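Long-range contact in YceI-like domain protein (Burkholderia cenocepacia BC7, PDB 5IXH), which binds an octaprenyl diphosphate inside a lipocalin-like beta barrel and probably captures lipophilic antibiotics outside the cell: residues L128-S133 with V152-H157. Residues are numbered along the deposited sequence; the frame is centred on the assembly and turned at random.
Sequences LPIKRS and VQIKFH. With OTP ((2E,6E,10E,14E,18E,22E,26E)-3,7,11,15,19,23,27,31-octamethyldotriaconta-2,6,10,14,18,22,26,30-octaenyl trihydrogen diphosphate), chain C.
One face of the Phe-156 ring is covered by the prenyl tail of OTP: C10 sits 4.0 Å above the plane, over the ring centre, and CE2 comes within 3.6 Å of OTP C11. Val-111 and Val-113 of strand 105-118 also touch this side chain. The ring belongs to the wall of the lipocalin-like YceI barrel, where strands 121-131 and 151-160 run antiparallel. Four nearly straight backbone hydrogen bonds join them through the pairs Leu-128/Ile-154 and Ile-130/Val-152. Pro-129, lacking an N-H, suits the non-hydrogen-bonded pair with Gln-153 between them: its backbone N is not directed at strand 151-160, so this pairing loses no bond. Both point outward, where a polar amide is tolerated. Leu-128, Ile-130, Val-152 and Ile-154 point inward, their branched apolar side chains suited to a lipid tail. Leu-128, with CG anti to the backbone N (chi1 177°), brings CD2 to 3.6 Å from the methyl C13 of OTP. Ile-130, its CG1 in the crowded position (chi1 65°), crosses Ile-154 obliquely, Ile-154 CD1 lying against Ile-130 CG1, CG2 and CD1, nearest CD1 at 3.9 Å. Ile-154 CD1 also touches OTP C24, and Val-152 sets both its methyls against the tail. Where strand 121-131 ends, Arg-132 meets the lipid through CB, while its extended chain carries the guanidinium away. Carbonyl oxygens grip this buried group: Ala-149 takes NE, Val-137 and Gly-138 take NH1, and Trp-142 and Val-148 take NH2, their dipoles probably stabilising the positive charge. The methyl C28 of OTP rests 3.6 Å from Arg-132 CB and 3.8 Å from Val-152 CG2.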
loop_
_atom_site.group_PDB
_atom_site.type_symbol
_atom_site.label_atom_id
_atom_site.label_comp_id
_atom_site.label_asym_id
_atom_site.label_seq_id
_atom_site.Cartn_x
_atom_site.Cartn_y
_atom_site.Cartn_z
ATOM N N LEU A 128 6.452 -1.006 -2.150
ATOM C CA LEU A 128 6.683 0.423 -2.258
ATOM C C LEU A 128 7.242 0.957 -0.945
ATOM O O LEU A 128 6.524 0.972 0.061
ATOM C CB LEU A 128 5.373 1.148 -2.551
ATOM C CG LEU A 128 5.517 2.676 -2.610
ATOM C CD1 LEU A 128 6.396 3.129 -3.756
ATOM C CD2 LEU A 128 4.133 3.300 -2.693
ATOM N N PRO A 129 8.496 1.417 -0.943
ATOM C CA PRO A 129 8.996 2.062 0.277
ATOM C C PRO A 129 8.547 3.516 0.333
ATOM O O PRO A 129 8.592 4.241 -0.669
ATOM C CB PRO A 129 10.515 1.975 0.131
ATOM C CG PRO A 129 10.766 1.859 -1.336
ATOM C CD PRO A 129 9.546 1.228 -1.959
ATOM N N ILE A 130 8.080 3.928 1.505
ATOM C CA ILE A 130 7.727 5.315 1.738
ATOM C C ILE A 130 8.326 5.780 3.048
ATOM O O ILE A 130 8.723 4.962 3.886
ATOM C CB ILE A 130 6.200 5.529 1.789
ATOM C CG1 ILE A 130 5.533 4.813 2.980
ATOM C CG2 ILE A 130 5.552 5.099 0.447
ATOM C CD1 ILE A 130 4.115 5.347 3.298
ATOM N N LYS A 131 8.352 7.088 3.233
ATOM C CA LYS A 131 8.635 7.674 4.532
ATOM C C LYS A 131 7.305 8.038 5.175
ATOM O O LYS A 131 6.550 8.831 4.636
ATOM C CB LYS A 131 9.478 8.936 4.372
ATOM C CG LYS A 131 10.890 8.675 3.902
ATOM C CD LYS A 131 11.695 9.968 3.823
ATOM C CE LYS A 131 13.196 9.698 3.817
ATOM N NZ LYS A 131 13.557 8.474 3.046
ATOM N N ARG A 132 7.035 7.473 6.344
ATOM C CA ARG A 132 5.798 7.791 7.053
ATOM C C ARG A 132 5.675 9.279 7.326
ATOM O O ARG A 132 4.566 9.831 7.301
ATOM C CB ARG A 132 5.650 6.970 8.343
ATOM C CG ARG A 132 6.686 7.252 9.431
ATOM C CD ARG A 132 6.544 6.270 10.585
ATOM N NE ARG A 132 7.528 6.537 11.625
ATOM C CZ ARG A 132 7.438 7.521 12.513
ATOM N NH1 ARG A 132 6.390 8.346 12.513
ATOM N NH2 ARG A 132 8.402 7.672 13.410
ATOM N N SER A 133 6.809 9.931 7.586
ATOM C CA SER A 133 6.811 11.368 7.875
ATOM C C SER A 133 6.271 12.210 6.709
ATOM O O SER A 133 5.697 13.272 6.940
ATOM C CB SER A 133 8.227 11.859 8.225
ATOM O OG SER A 133 9.114 11.626 7.143
ATOM N N VAL A 152 8.813 2.875 5.828
ATOM C CA VAL A 152 7.816 1.804 5.914
ATOM C C VAL A 152 7.706 1.171 4.538
ATOM O O VAL A 152 7.624 1.881 3.529
ATOM C CB VAL A 152 6.438 2.358 6.337
ATOM C CG1 VAL A 152 5.345 1.274 6.280
ATOM C CG2 VAL A 152 6.515 2.953 7.721
ATOM N N GLN A 153 7.687 -0.155 4.482
ATOM C CA GLN A 153 7.533 -0.861 3.225
ATOM C C GLN A 153 6.089 -1.321 3.064
ATOM O O GLN A 153 5.567 -2.082 3.885
ATOM C CB GLN A 153 8.467 -2.066 3.159
ATOM C CG GLN A 153 9.930 -1.703 3.179
ATOM C CD GLN A 153 10.823 -2.921 3.137
ATOM O OE1 GLN A 153 10.355 -4.052 3.281
ATOM N NE2 GLN A 153 12.117 -2.700 2.934
ATOM N N ILE A 154 5.444 -0.856 2.006
ATOM C CA ILE A 154 4.081 -1.268 1.686
ATOM C C ILE A 154 4.167 -2.438 0.708
ATOM O O ILE A 154 4.666 -2.290 -0.398
ATOM C CB ILE A 154 3.284 -0.123 1.022
ATOM C CG1 ILE A 154 3.219 1.103 1.947
ATOM C CG2 ILE A 154 1.871 -0.632 0.647
ATOM C CD1 ILE A 154 2.626 2.335 1.312
ATOM N N LYS A 155 3.707 -3.602 1.122
ATOM C CA LYS A 155 3.781 -4.799 0.295
ATOM C C LYS A 155 2.396 -5.174 -0.169
ATOM O O LYS A 155 1.440 -5.108 0.586
ATOM C CB LYS A 155 4.388 -5.952 1.096
ATOM C CG LYS A 155 5.712 -5.631 1.756
ATOM C CD LYS A 155 6.542 -6.885 2.021
ATOM C CE LYS A 155 5.738 -7.994 2.698
ATOM N NZ LYS A 155 5.188 -7.578 4.015
ATOM N N PHE A 156 2.278 -5.577 -1.423
ATOM C CA PHE A 156 0.994 -6.009 -1.921
ATOM C C PHE A 156 1.117 -7.229 -2.813
ATOM O O PHE A 156 2.103 -7.429 -3.527
ATOM C CB PHE A 156 0.307 -4.869 -2.671
ATOM C CG PHE A 156 1.160 -4.261 -3.741
ATOM C CD1 PHE A 156 1.154 -4.763 -5.029
ATOM C CD2 PHE A 156 2.001 -3.202 -3.443
ATOM C CE1 PHE A 156 1.943 -4.188 -6.007
ATOM C CE2 PHE A 156 2.795 -2.632 -4.409
ATOM C CZ PHE A 156 2.775 -3.134 -5.690
ATOM N N HIS A 157 0.058 -8.026 -2.747
ATOM C CA HIS A 157 -0.139 -9.213 -3.557
ATOM C C HIS A 157 -1.592 -9.135 -3.998
ATOM O O HIS A 157 -2.481 -9.424 -3.197
ATOM C CB HIS A 157 0.111 -10.470 -2.723
ATOM C CG HIS A 157 -0.193 -11.753 -3.437
ATOM N ND1 HIS A 157 0.678 -12.327 -4.334
ATOM C CD2 HIS A 157 -1.245 -12.603 -3.338
ATOM C CE1 HIS A 157 0.162 -13.457 -4.788
ATOM N NE2 HIS A 157 -1.004 -13.650 -4.200
HETATM O O7 OTP C . 9.228 -1.185 22.856
HETATM P P2 OTP C . 8.665 -0.038 22.043
HETATM O O5 OTP C . 8.278 1.099 22.962
HETATM O O6 OTP C . 9.701 0.444 21.050
HETATM O O4 OTP C . 7.382 -0.527 21.247
HETATM P P1 OTP C . 6.338 0.437 20.537
HETATM O O2 OTP C . 5.308 0.908 21.539
HETATM O O3 OTP C . 7.052 1.630 19.939
HETATM O O1 OTP C . 5.614 -0.402 19.399
HETATM C C40 OTP C . 5.564 0.042 18.053
HETATM C C39 OTP C . 4.507 -0.861 17.424
HETATM C C37 OTP C . 4.162 -0.832 16.104
HETATM C C38 OTP C . 3.075 -1.823 15.689
HETATM C C36 OTP C . 4.788 0.127 15.066
HETATM C C35 OTP C . 3.648 0.787 14.263
HETATM C C34 OTP C . 4.075 1.128 12.824
HETATM C C32 OTP C . 3.104 1.363 11.878
HETATM C C33 OTP C . 1.614 1.287 12.234
HETATM C C31 OTP C . 3.509 1.710 10.434
HETATM C C30 OTP C . 2.737 2.964 9.971
HETATM C C29 OTP C . 2.106 2.576 8.630
HETATM C C27 OTP C . 2.290 3.311 7.485
HETATM C C28 OTP C . 3.115 4.597 7.399
HETATM C C26 OTP C . 1.611 2.763 6.229
HETATM C C25 OTP C . 0.921 3.879 5.434
HETATM C C24 OTP C . 0.390 3.043 4.263
HETATM C C22 OTP C . -0.945 2.946 3.983
HETATM C C23 OTP C . -2.031 3.680 4.775
HETATM C C21 OTP C . -1.325 2.065 2.795
HETATM C C20 OTP C . -1.471 3.024 1.614
HETATM C C19 OTP C . -1.311 2.160 0.358
HETATM C C17 OTP C . -2.202 2.239 -0.691
HETATM C C18 OTP C . -3.387 3.206 -0.636
HETATM C C16 OTP C . -2.036 1.379 -1.956
HETATM C C15 OTP C . -0.900 0.346 -1.830
HETATM C C14 OTP C . -0.583 -0.174 -3.241
HETATM C C12 OTP C . 0.260 0.533 -4.071
HETATM C C13 OTP C . 0.944 1.839 -3.651
HETATM C C11 OTP C . 0.576 0.018 -5.483
HETATM C C10 OTP C . -0.542 -0.869 -6.043
HETATM C C9 OTP C . -0.202 -1.008 -7.536
HETATM C C7 OTP C . -1.108 -1.510 -8.434
HETATM C C8 OTP C . -2.499 -1.957 -7.981
HETATM C C6 OTP C . -0.673 -1.597 -9.909
HETATM C C5 OTP C . -1.064 -2.950 -10.508
HETATM C C4 OTP C . -0.114 -3.141 -11.705
HETATM C C2 OTP C . -0.486 -3.025 -13.024
HETATM C C3 OTP C . 0.600 -3.249 -14.077
HETATM C C1 OTP C . -1.911 -2.692 -13.474
#